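Local coordinates for protein discoidin-2 (Dictyostelium discoideum, PDB 2VM9) that binds galactose and N-acetylgalactosamine as a trimeric lectin and may take part in spore formation and in building the spore coat, at residues P199-G204 against K229-T234. Numbering follows the deposited sequence. Where two conformers were deposited one is given.
Sequences PIVSIG and KGFDLT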
loop_
_atom_site.group_PDB
_atom_site.type_symbol
_atom_site.label_atom_id
_atom_site.label_comp_id
_atom_site.label_asym_id
_atom_site.label_seq_id
_atom_site.Cartn_x
_atom_site.Cartn_y
_atom_site.Cartn_z
ATOM N N PRO A 199 9.275 11.442 -12.545
ATOM C CA PRO A 199 7.823 11.316 -12.661
ATOM C C PRO A 199 7.285 11.773 -14.024
ATOM O O PRO A 199 8.043 12.285 -14.850
ATOM C CB PRO A 199 7.319 12.268 -11.588
ATOM C CG PRO A 199 8.369 13.393 -11.608
ATOM C CD PRO A 199 9.678 12.691 -11.868
ATOM N N ILE A 200 5.995 11.577 -14.243
ATOM C CA ILE A 200 5.317 12.245 -15.353
ATOM C C ILE A 200 4.730 13.517 -14.738
ATOM O O ILE A 200 4.617 13.622 -13.500
ATOM C CB ILE A 200 4.254 11.350 -16.011
ATOM C CG1 ILE A 200 3.132 11.005 -15.025
ATOM C CG2 ILE A 200 4.912 10.076 -16.580
ATOM C CD1 ILE A 200 2.092 12.155 -14.749
ATOM N N VAL A 201 4.437 14.521 -15.556
ATOM C CA VAL A 201 3.873 15.743 -14.982
ATOM C C VAL A 201 2.696 16.158 -15.854
ATOM O O VAL A 201 2.868 16.537 -17.024
ATOM C CB VAL A 201 4.905 16.904 -14.880
ATOM C CG1 VAL A 201 4.223 18.197 -14.423
ATOM C CG2 VAL A 201 6.058 16.567 -13.902
ATOM N N SER A 202 1.515 16.099 -15.251
ATOM C CA SER A 202 0.272 16.465 -15.922
ATOM C C SER A 202 -0.126 17.866 -15.512
ATOM O O SER A 202 0.092 18.273 -14.371
ATOM C CB SER A 202 -0.841 15.487 -15.549
ATOM O OG SER A 202 -0.572 14.233 -16.130
ATOM N N ILE A 203 -0.706 18.623 -16.442
ATOM C CA ILE A 203 -1.006 20.031 -16.151
ATOM C C ILE A 203 -2.408 20.425 -16.632
ATOM O O ILE A 203 -2.966 19.786 -17.520
ATOM C CB ILE A 203 0.082 21.007 -16.769
ATOM C CG1 ILE A 203 0.086 20.983 -18.310
ATOM C CG2 ILE A 203 1.490 20.685 -16.211
ATOM C CD1 ILE A 203 1.084 21.978 -19.000
ATOM N N GLY A 204 -2.961 21.468 -16.029
ATOM C CA GLY A 204 -4.278 21.949 -16.416
ATOM C C GLY A 204 -4.368 23.427 -16.136
ATOM O O GLY A 204 -3.965 23.889 -15.066
ATOM N N LYS A 229 13.971 16.114 -9.558
ATOM C CA LYS A 229 13.897 17.301 -8.702
ATOM C C LYS A 229 12.837 18.314 -9.122
ATOM O O LYS A 229 12.390 19.109 -8.313
ATOM C CB LYS A 229 15.245 18.028 -8.668
ATOM C CG LYS A 229 16.376 17.285 -7.929
ATOM C CD LYS A 229 17.612 18.199 -7.764
ATOM C CE LYS A 229 18.754 17.475 -7.014
ATOM N NZ LYS A 229 20.018 18.304 -6.947
ATOM N N GLY A 230 12.442 18.279 -10.385
ATOM C CA GLY A 230 11.506 19.289 -10.867
ATOM C C GLY A 230 11.299 19.215 -12.353
ATOM O O GLY A 230 11.603 18.214 -12.981
ATOM N N PHE A 231 10.737 20.281 -12.918
ATOM C CA PHE A 231 10.498 20.279 -14.356
ATOM C C PHE A 231 10.385 21.714 -14.831
ATOM O O PHE A 231 10.382 22.644 -14.023
ATOM C CB PHE A 231 9.216 19.488 -14.675
ATOM C CG PHE A 231 7.935 20.184 -14.245
ATOM C CD1 PHE A 231 7.167 20.882 -15.174
ATOM C CD2 PHE A 231 7.506 20.141 -12.912
ATOM C CE1 PHE A 231 5.992 21.510 -14.794
ATOM C CE2 PHE A 231 6.323 20.791 -12.518
ATOM C CZ PHE A 231 5.571 21.481 -13.468
ATOM N N ASP A 232 10.300 21.892 -16.142
ATOM C CA ASP A 232 10.072 23.232 -16.688
ATOM C C ASP A 232 8.656 23.310 -17.240
ATOM O O ASP A 232 8.248 22.444 -18.020
ATOM C CB ASP A 232 11.041 23.507 -17.862
ATOM C CG ASP A 232 12.472 23.720 -17.420
ATOM O OD1 ASP A 232 12.704 24.236 -16.318
ATOM O OD2 ASP A 232 13.359 23.417 -18.233
ATOM N N LEU A 233 7.928 24.343 -16.840
ATOM C CA LEU A 233 6.642 24.654 -17.488
ATOM C C LEU A 233 6.977 25.665 -18.574
ATOM O O LEU A 233 7.386 26.796 -18.273
ATOM C CB LEU A 233 5.672 25.253 -16.488
ATOM C CG LEU A 233 4.166 25.210 -16.861
ATOM C CD1 LEU A 233 3.917 25.555 -18.315
ATOM C CD2 LEU A 233 3.545 23.876 -16.545
ATOM N N THR A 234 6.867 25.234 -19.827
ATOM C CA THR A 234 7.111 26.127 -20.927
ATOM C C THR A 234 5.748 26.718 -21.313
ATOM O O THR A 234 4.834 25.961 -21.653
ATOM C CB THR A 234 7.757 25.385 -22.104
ATOM O OG1 THR A 234 9.023 24.833 -21.678
ATOM C CG2 THR A 234 7.976 26.358 -23.268
#
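Phe231 holds CG between its own backbone N and carbonyl carbon (chi1 71°), and the ring that follows presents a face to Val201, whose CG1 stands anti to the backbone N (174°) and is thereby lowered onto that ring. The methyl sits 3.7 Å from the ring centroid and only 12° off the normal, a CH-pi contact made over the face; Val201 CG1 is likewise 3.7 Å from Phe231 CZ. The other branch, Val201 CG2, lies over the CD2 side of the ring, 4.0 Å from Phe231 CD2. A branched valine suits this place because its two methyls can spread over a flat aromatic surface, while phenylalanine spans the gap between backbones whose CA atoms, at Val201 and Phe231, are 8.1 Å apart. Tyr250 of strand 243-254 meets the same ring edge-to-face.

One pair further along, Ile203 and Leu233 meet tip to tip, with Ile203 CG2 3.8 Å from Leu233 CD2. Beta-branched isoleucine suits its place by offering both CG2 and the CD1 end to that single methyl. Leucine fits here because its CB does not aim straight at the opposite strand, yet its longer chain swings CD2 across to Ile203; the same methyl lies in the plane of the Phe231 ring, at its edge, so the two pairs form one continuous apolar patch.

No hydrogen bond joins the segments: the side chains that meet are hydrocarbon, and each backbone pairs within its own sheet, Ser202 with Val251 and Phe231 with Val189. On the outer faces, Asp232 bonds His188 and Asn225, whereas Ile200 and Ser202 pack on Val166 of the second subunit. Such face-to-face packing of buried aliphatic and aromatic side chains between two sheets, each of antiparallel strands, is characteristic of a beta-sandwich, here part of the core of the H-type lectin domain.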